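PDB 6Z3U: protein kinase domain-containing protein from Chaetomium thermophilum, which probably phosphorylates serine and threonine residues of protein substrates, using ATP, as the CDK7-type kinase subunit of the CDK-activating complex. Local coordinates for residues V106-S111 against N116-I121; S159-K164 against N169-Y174; N224-A229 against V234-F239. All blocks are in the same frame, centred on the assembly; numbering follows the deposited sequence.

Interaction 1: residues V106-S111 against N116-I121; sequences VYLGHS and NFKVAI
In the antiparallel beta hairpin that follows the glycine-rich loop of a protein kinase N-lobe, residues 106-111 run against 116-121, with Tyr-107 paired to Ile-121 and Gly-109 to Val-119. The first is a hydrogen-bonded pair: Tyr-107 N donates to Ile-121 O over 2.9 Å, and Ile-121 N returns a nearly straight bond of 2.8 Å to Tyr-107 O. Gly-109 N reaches Val-119 O at 2.6 Å, and Ser-111 N to Phe-117 O extends the pairing into the turn.

The two faces differ. Gly-109 shares one with Tyr-107, Val-119 and Ile-121. With no side chain at Gly-109, Ile-121 can send its CD1 methyl across to within 4.3 Å of Gly-109 CA; its CG1 is anti to its own carbonyl carbon (chi1 -54°), and this directs the branch toward the neighbouring strand. Val-119 lays CG1 beside the Gly-109 peptide.

On the other face, Val-106, predicted to bind ATP, meets Ala-120 through CG1 and CB at 4.4 Å. In protein kinases this pair belongs to the roof over the adenine, which is probably its role here. Farther along, Leu-108 crosses Lys-118, its CD1 at 4.1 Å from Lys-118 CG. The lysine chain then bends at chi2 and chi4, so that its ammonium lies alongside His-110 and also makes a weak hydrogen bond to Pro-115 O. Lys-118 NZ comes within 3.4 Å of His-110 ND1, at an angle too poor for a hydrogen bond.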
# COMPACT_ATOMS: atom_id res chain seq x y z
N VAL B 106 8.86 13.25 -17.29
CA VAL B 106 9.25 14.04 -16.12
C VAL B 106 9.44 15.49 -16.55
O VAL B 106 10.11 15.76 -17.56
CB VAL B 106 10.53 13.49 -15.48
CG1 VAL B 106 10.78 14.18 -14.15
CG2 VAL B 106 10.44 11.99 -15.32
N TYR B 107 8.86 16.41 -15.79
CA TYR B 107 8.98 17.83 -16.06
C TYR B 107 9.43 18.56 -14.80
O TYR B 107 9.04 18.20 -13.69
CB TYR B 107 7.65 18.43 -16.53
CG TYR B 107 7.09 17.81 -17.80
CD1 TYR B 107 7.46 18.28 -19.05
CD2 TYR B 107 6.19 16.75 -17.73
CE1 TYR B 107 6.95 17.72 -20.20
CE2 TYR B 107 5.68 16.19 -18.88
CZ TYR B 107 6.06 16.67 -20.11
OH TYR B 107 5.55 16.12 -21.26
N LEU B 108 10.26 19.58 -14.98
CA LEU B 108 10.61 20.46 -13.88
C LEU B 108 9.42 21.37 -13.57
O LEU B 108 8.73 21.85 -14.47
CB LEU B 108 11.84 21.30 -14.23
CG LEU B 108 12.22 22.43 -13.28
CD1 LEU B 108 12.78 21.90 -11.96
CD2 LEU B 108 13.23 23.37 -13.95
N GLY B 109 9.19 21.61 -12.28
CA GLY B 109 8.10 22.47 -11.86
C GLY B 109 8.42 23.19 -10.57
O GLY B 109 9.43 22.91 -9.91
N HIS B 110 7.53 24.10 -10.20
CA HIS B 110 7.72 24.89 -8.99
C HIS B 110 6.37 25.43 -8.54
O HIS B 110 5.50 25.74 -9.36
CB HIS B 110 8.70 26.05 -9.21
CG HIS B 110 8.30 26.98 -10.31
ND1 HIS B 110 8.78 26.86 -11.60
CD2 HIS B 110 7.46 28.04 -10.32
CE1 HIS B 110 8.25 27.82 -12.35
NE2 HIS B 110 7.45 28.55 -11.60
N SER B 111 6.22 25.56 -7.22
CA SER B 111 4.98 26.06 -6.65
C SER B 111 4.69 27.47 -7.16
O SER B 111 5.60 28.28 -7.34
CB SER B 111 5.05 26.06 -5.13
OG SER B 111 3.88 26.61 -4.55
N ASN B 116 10.58 29.73 -5.88
CA ASN B 116 11.87 29.17 -5.50
C ASN B 116 11.76 27.72 -5.04
O ASN B 116 12.77 27.01 -5.07
CB ASN B 116 12.51 30.01 -4.39
CG ASN B 116 12.59 31.49 -4.75
OD1 ASN B 116 11.76 32.29 -4.33
ND2 ASN B 116 13.60 31.85 -5.54
N PHE B 117 10.58 27.29 -4.62
CA PHE B 117 10.33 25.90 -4.27
C PHE B 117 10.15 25.11 -5.56
O PHE B 117 9.11 25.21 -6.22
CB PHE B 117 9.09 25.80 -3.38
CG PHE B 117 8.77 24.40 -2.89
CD1 PHE B 117 9.59 23.32 -3.18
CD2 PHE B 117 7.61 24.18 -2.16
CE1 PHE B 117 9.27 22.05 -2.74
CE2 PHE B 117 7.29 22.91 -1.72
CZ PHE B 117 8.11 21.85 -2.01
N LYS B 118 11.16 24.32 -5.92
CA LYS B 118 11.12 23.54 -7.14
C LYS B 118 10.49 22.17 -6.88
O LYS B 118 10.37 21.72 -5.74
CB LYS B 118 12.52 23.38 -7.73
CG LYS B 118 12.86 24.42 -8.79
CD LYS B 118 12.87 25.83 -8.20
CE LYS B 118 13.02 26.88 -9.28
NZ LYS B 118 11.84 26.92 -10.19
N VAL B 119 10.09 21.51 -7.97
CA VAL B 119 9.36 20.26 -7.89
C VAL B 119 9.53 19.53 -9.22
O VAL B 119 9.79 20.15 -10.25
CB VAL B 119 7.87 20.52 -7.56
CG1 VAL B 119 6.95 20.13 -8.71
CG2 VAL B 119 7.48 19.80 -6.28
N ALA B 120 9.37 18.21 -9.18
CA ALA B 120 9.40 17.38 -10.38
C ALA B 120 8.03 16.75 -10.57
O ALA B 120 7.46 16.21 -9.62
CB ALA B 120 10.48 16.30 -10.27
N ILE B 121 7.51 16.84 -11.78
CA ILE B 121 6.17 16.35 -12.11
C ILE B 121 6.34 15.18 -13.06
O ILE B 121 6.71 15.37 -14.23
CB ILE B 121 5.29 17.44 -12.73
CG1 ILE B 121 5.25 18.67 -11.82
CG2 ILE B 121 3.89 16.91 -12.96
CD1 ILE B 121 4.69 19.90 -12.51

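Interaction 2: residues S159-K164 against N169-Y174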
# COMPACT_ATOMS: atom_id res chain seq x y z
N SER B 159 2.27 15.65 -4.05
CA SER B 159 0.86 15.77 -4.41
C SER B 159 0.57 14.85 -5.59
O SER B 159 1.48 14.35 -6.25
CB SER B 159 0.51 17.22 -4.75
OG SER B 159 -0.81 17.33 -5.23
N VAL B 160 -0.72 14.64 -5.84
CA VAL B 160 -1.19 13.84 -6.96
C VAL B 160 -2.42 14.54 -7.54
O VAL B 160 -3.31 14.97 -6.80
CB VAL B 160 -1.54 12.40 -6.55
CG1 VAL B 160 -2.05 11.61 -7.75
CG2 VAL B 160 -0.34 11.72 -5.93
N PHE B 161 -2.47 14.64 -8.87
CA PHE B 161 -3.63 15.21 -9.54
C PHE B 161 -3.77 14.56 -10.91
O PHE B 161 -2.81 14.04 -11.47
CB PHE B 161 -3.50 16.73 -9.69
CG PHE B 161 -2.32 17.17 -10.51
CD1 PHE B 161 -2.41 17.24 -11.90
CD2 PHE B 161 -1.13 17.52 -9.91
CE1 PHE B 161 -1.33 17.64 -12.66
CE2 PHE B 161 -0.04 17.93 -10.67
CZ PHE B 161 -0.15 17.98 -12.05
N SER B 162 -4.99 14.61 -11.43
CA SER B 162 -5.30 14.04 -12.74
C SER B 162 -5.25 15.14 -13.80
O SER B 162 -5.65 16.28 -13.54
CB SER B 162 -6.67 13.37 -12.73
OG SER B 162 -7.68 14.30 -12.39
N SER B 163 -4.76 14.78 -14.98
CA SER B 163 -4.56 15.73 -16.06
C SER B 163 -5.83 15.86 -16.90
O SER B 163 -6.76 15.06 -16.80
CB SER B 163 -3.38 15.30 -16.93
OG SER B 163 -3.21 16.16 -18.04
N LYS B 164 -5.86 16.90 -17.75
CA LYS B 164 -7.00 17.09 -18.63
C LYS B 164 -7.17 15.92 -19.59
O LYS B 164 -8.30 15.57 -19.95
CB LYS B 164 -6.86 18.41 -19.41
CG LYS B 164 -5.78 18.44 -20.51
CD LYS B 164 -4.37 18.54 -19.94
CE LYS B 164 -3.33 18.66 -21.05
NZ LYS B 164 -1.95 18.78 -20.51
N ASN B 169 -0.57 12.25 -12.75
CA ASN B 169 0.58 13.12 -12.51
C ASN B 169 1.02 12.99 -11.06
O ASN B 169 0.19 13.05 -10.15
CB ASN B 169 0.25 14.58 -12.83
CG ASN B 169 -0.15 14.79 -14.27
OD1 ASN B 169 -1.33 14.67 -14.61
ND2 ASN B 169 0.82 15.09 -15.13
N LEU B 170 2.32 12.80 -10.86
CA LEU B 170 2.91 12.70 -9.53
C LEU B 170 3.84 13.89 -9.32
O LEU B 170 4.82 14.05 -10.04
CB LEU B 170 3.69 11.40 -9.37
CG LEU B 170 2.94 10.10 -9.66
CD1 LEU B 170 3.84 8.92 -9.36
CD2 LEU B 170 1.66 10.03 -8.86
N VAL B 171 3.53 14.71 -8.32
CA VAL B 171 4.38 15.82 -7.93
C VAL B 171 5.35 15.29 -6.88
O VAL B 171 4.95 14.98 -5.75
CB VAL B 171 3.56 17.00 -7.39
CG1 VAL B 171 4.46 18.20 -7.14
CG2 VAL B 171 2.44 17.35 -8.35
N LEU B 172 6.62 15.17 -7.26
CA LEU B 172 7.62 14.50 -6.45
C LEU B 172 8.73 15.46 -6.04
O LEU B 172 8.88 16.54 -6.60
CB LEU B 172 8.23 13.31 -7.21
CG LEU B 172 7.28 12.20 -7.63
CD1 LEU B 172 7.86 11.41 -8.78
CD2 LEU B 172 7.00 11.29 -6.45
N GLU B 173 9.50 15.02 -5.05
CA GLU B 173 10.68 15.76 -4.64
C GLU B 173 11.61 15.97 -5.83
O GLU B 173 11.81 15.07 -6.65
CB GLU B 173 11.42 15.00 -3.54
CG GLU B 173 11.69 15.80 -2.28
CD GLU B 173 12.47 15.00 -1.24
OE1 GLU B 173 11.95 13.96 -0.78
OE2 GLU B 173 13.59 15.42 -0.90
N TYR B 174 12.17 17.17 -5.94
CA TYR B 174 13.12 17.48 -6.99
C TYR B 174 14.52 17.06 -6.54
O TYR B 174 15.06 17.60 -5.57
CB TYR B 174 13.09 18.97 -7.33
CG TYR B 174 14.01 19.35 -8.47
CD1 TYR B 174 13.79 18.88 -9.75
CD2 TYR B 174 15.09 20.20 -8.26
CE1 TYR B 174 14.62 19.23 -10.80
CE2 TYR B 174 15.93 20.55 -9.29
CZ TYR B 174 15.69 20.07 -10.56
OH TYR B 174 16.52 20.41 -11.61
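Ser-159 and Val-171, then Phe-161 and Asn-169, make the two hydrogen-bonded pairs of the antiparallel hairpin that closes one side of the N-lobe sheet. Among the backbone bonds, Ser-159 N to Val-171 O spans 3.2 Å, while Val-171 N to Ser-159 O is shorter at 2.9 Å. Asn-169 N donates to Phe-161 O at 3.1 Å; its counterpart from Phe-161 N to Asn-169 O is weak.

The aromatic contact centres on Phe-161. Its CG sits between the backbone N and the carbonyl carbon (chi1 62°), which swings the ring across the neighbouring strand. Asn-169 CB lies over one face, a CH-pi contact 3.7 Å from the ring centroid, and the amide beyond it is almost parallel to the ring, the planes 12° apart. At the ring edge, Phe-161 CE2 meets Val-171 CG2 at 3.4 Å. Replacing Phe-161 by alanine would probably open a gap beside Val-171 and leave the Asn-169 side chain without the ring that supports it.

Apolar contact on the reverse face is smaller: Val-160 CG2 and Leu-170 CD2 lie side by side at 3.9 Å. Phe-181 of the cyclin chain packs on Val-160 there.

As for polar groups, Asn-169 OD1 approaches Ser-163 CB at 3.2 Å without bonding to its hydroxyl, which is held by Asp-165. The Ser-159 hydroxyl turns to Glu-88, and that of Ser-162 to Gln-177 of the cyclin chain. The chemistry thus divides: backbone bonds and one buried ring hold the strands together, while the hydroxyls of Ser-159 and Ser-162 tie this edge to helix 80-89 and the cyclin.

Interaction 3: residues N224-A229 against V234-F239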
# COMPACT_ATOMS: atom_id res chain seq x y z
N ASN B 224 20.78 2.59 -9.57
CA ASN B 224 20.09 3.60 -10.36
C ASN B 224 18.70 3.93 -9.83
O ASN B 224 18.05 4.84 -10.37
CB ASN B 224 19.99 3.15 -11.82
CG ASN B 224 19.38 1.78 -11.97
OD1 ASN B 224 20.03 0.77 -11.70
ND2 ASN B 224 18.13 1.73 -12.40
N ASN B 225 18.21 3.21 -8.82
CA ASN B 225 16.98 3.57 -8.13
C ASN B 225 17.24 4.35 -6.85
O ASN B 225 16.32 4.52 -6.05
CB ASN B 225 16.16 2.31 -7.83
CG ASN B 225 15.53 1.71 -9.06
OD1 ASN B 225 15.40 2.37 -10.10
ND2 ASN B 225 15.12 0.45 -8.96
N LEU B 226 18.47 4.80 -6.64
CA LEU B 226 18.85 5.60 -5.47
C LEU B 226 19.16 7.02 -5.96
O LEU B 226 20.27 7.32 -6.38
CB LEU B 226 20.05 4.98 -4.76
CG LEU B 226 19.78 3.62 -4.12
CD1 LEU B 226 21.06 2.90 -3.76
CD2 LEU B 226 18.92 3.80 -2.89
N LEU B 227 18.15 7.89 -5.90
CA LEU B 227 18.29 9.26 -6.35
C LEU B 227 18.89 10.14 -5.25
O LEU B 227 18.82 9.81 -4.06
CB LEU B 227 16.93 9.80 -6.79
CG LEU B 227 16.15 8.87 -7.72
CD1 LEU B 227 14.91 9.56 -8.25
CD2 LEU B 227 17.01 8.39 -8.87
N ILE B 228 19.48 11.26 -5.66
CA ILE B 228 20.25 12.12 -4.78
C ILE B 228 19.64 13.51 -4.78
O ILE B 228 19.42 14.10 -5.85
CB ILE B 228 21.73 12.19 -5.20
CG1 ILE B 228 22.28 10.78 -5.48
CG2 ILE B 228 22.56 12.83 -4.11
CD1 ILE B 228 23.65 10.78 -6.11
N ALA B 229 19.39 14.05 -3.59
CA ALA B 229 18.82 15.38 -3.45
C ALA B 229 19.90 16.45 -3.62
O ALA B 229 21.10 16.17 -3.69
CB ALA B 229 18.14 15.53 -2.09
N VAL B 234 20.48 10.93 0.00
CA VAL B 234 20.07 9.92 -0.97
C VAL B 234 18.67 9.44 -0.64
O VAL B 234 18.34 9.20 0.53
CB VAL B 234 21.07 8.74 -1.00
CG1 VAL B 234 20.46 7.55 -1.70
CG2 VAL B 234 22.36 9.16 -1.69
N LYS B 235 17.84 9.30 -1.67
CA LYS B 235 16.44 8.91 -1.53
C LYS B 235 16.17 7.66 -2.35
O LYS B 235 16.60 7.57 -3.51
CB LYS B 235 15.50 10.04 -1.98
CG LYS B 235 15.95 11.46 -1.66
CD LYS B 235 15.21 12.04 -0.46
CE LYS B 235 15.86 13.35 0.00
NZ LYS B 235 15.25 13.89 1.25
N LEU B 236 15.48 6.69 -1.76
CA LEU B 236 14.98 5.53 -2.48
C LEU B 236 13.73 5.91 -3.26
O LEU B 236 12.80 6.51 -2.71
CB LEU B 236 14.66 4.40 -1.50
CG LEU B 236 14.51 2.98 -2.04
CD1 LEU B 236 15.74 2.56 -2.83
CD2 LEU B 236 14.26 2.01 -0.90
N ALA B 237 13.68 5.54 -4.55
CA ALA B 237 12.71 6.15 -5.46
C ALA B 237 11.75 5.16 -6.10
O ALA B 237 10.54 5.32 -5.95
CB ALA B 237 13.46 6.93 -6.55
N ASP B 238 12.23 4.17 -6.86
CA ASP B 238 11.34 3.38 -7.70
C ASP B 238 10.64 2.32 -6.86
O ASP B 238 11.28 1.39 -6.36
CB ASP B 238 12.10 2.74 -8.85
CG ASP B 238 11.18 2.15 -9.91
OD1 ASP B 238 10.29 1.35 -9.54
OD2 ASP B 238 11.34 2.50 -11.10
N PHE B 239 9.32 2.45 -6.71
CA PHE B 239 8.50 1.52 -5.94
C PHE B 239 7.54 0.72 -6.81
O PHE B 239 6.56 0.18 -6.30
CB PHE B 239 7.73 2.28 -4.85
CG PHE B 239 8.52 2.51 -3.59
CD1 PHE B 239 9.44 3.53 -3.50
CD2 PHE B 239 8.32 1.69 -2.49
CE1 PHE B 239 10.16 3.74 -2.34
CE2 PHE B 239 9.03 1.90 -1.33
CZ PHE B 239 9.95 2.92 -1.25
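Asn-225, opposite Ala-237 and Asp-238, introduces the short beta hairpin that links the kinase catalytic loop to the DFG motif, Asp-238 to Gly-240. Its backbone oxygen accepts from Ala-237 N at 3.2 Å, just before the regular pairing begins. The Asn-225 amide, which closes the HRDxKxxN signature, crosses the Asp-238 side chain obliquely: OD1 comes 3.5 Å from Asp-238 CB, with amide and carboxylate planes 32° apart. Each is steadied by a neighbour, Asn-225 ND2 by the carbonyl of Asp-220, the predicted proton acceptor, and Asp-238 OD1 by Gly-240 N. In protein kinases an asparagine and an aspartate in these positions usually hold the metal of ATP, a role consistent with their closeness here.

Leu-226 follows in a non-hydrogen-bonded pair with Leu-236. The two side chains cross, and methyl CD2 of Leu-226 touches CD1 of Leu-236 at 3.4 Å, while Leu-226 CB leans on Val-234 CG1. Helix 194-213 covers this face through Leu-204, Trp-200 and Met-203.

Leu-227 supplies the hydrogen-bonded pair. Its oxygen takes an almost straight bond of 2.6 Å from Lys-235 N (176° at the hydrogen), whereas its own N reaches Lys-235 O only weakly. With CG turned to the side of its backbone N (chi1 -48°), Leu-227 brings CD1 to 3.5 Å from Ala-237 CB.

Ile-228 returns to the face of Leu-226, with CG1 at 4.1 Å from Val-234 CG2 and Leu-180 of helix 180-185 packing against both residues. Last comes Ala-229. The Lys-235 chain, bent at chi2, passes it on the way to Pro-152 O, with Lys-235 CE 3.8 Å from Ala-229 CB.

In the fold
The three hairpins follow one another along the chain without overlap. Interactions 1 and 2 share the five-stranded N-lobe sheet, their centres about 10 Å apart, because strands 118-124 and 168-172 are neighbours in it: Ala-120 O probably accepts from Leu-172 N, and Val-119 packs on Val-171. Interaction 3 lies in a separate two-stranded sheet, its centre about 17 Å from that of interaction 1 and 18 Å from that of interaction 2. A salt bridge from Glu-173 to Lys-235 joins it to interaction 2. The predicted ATP-binding residues of the N-lobe and the DFG motif probably face the same cleft, as in other protein kinases.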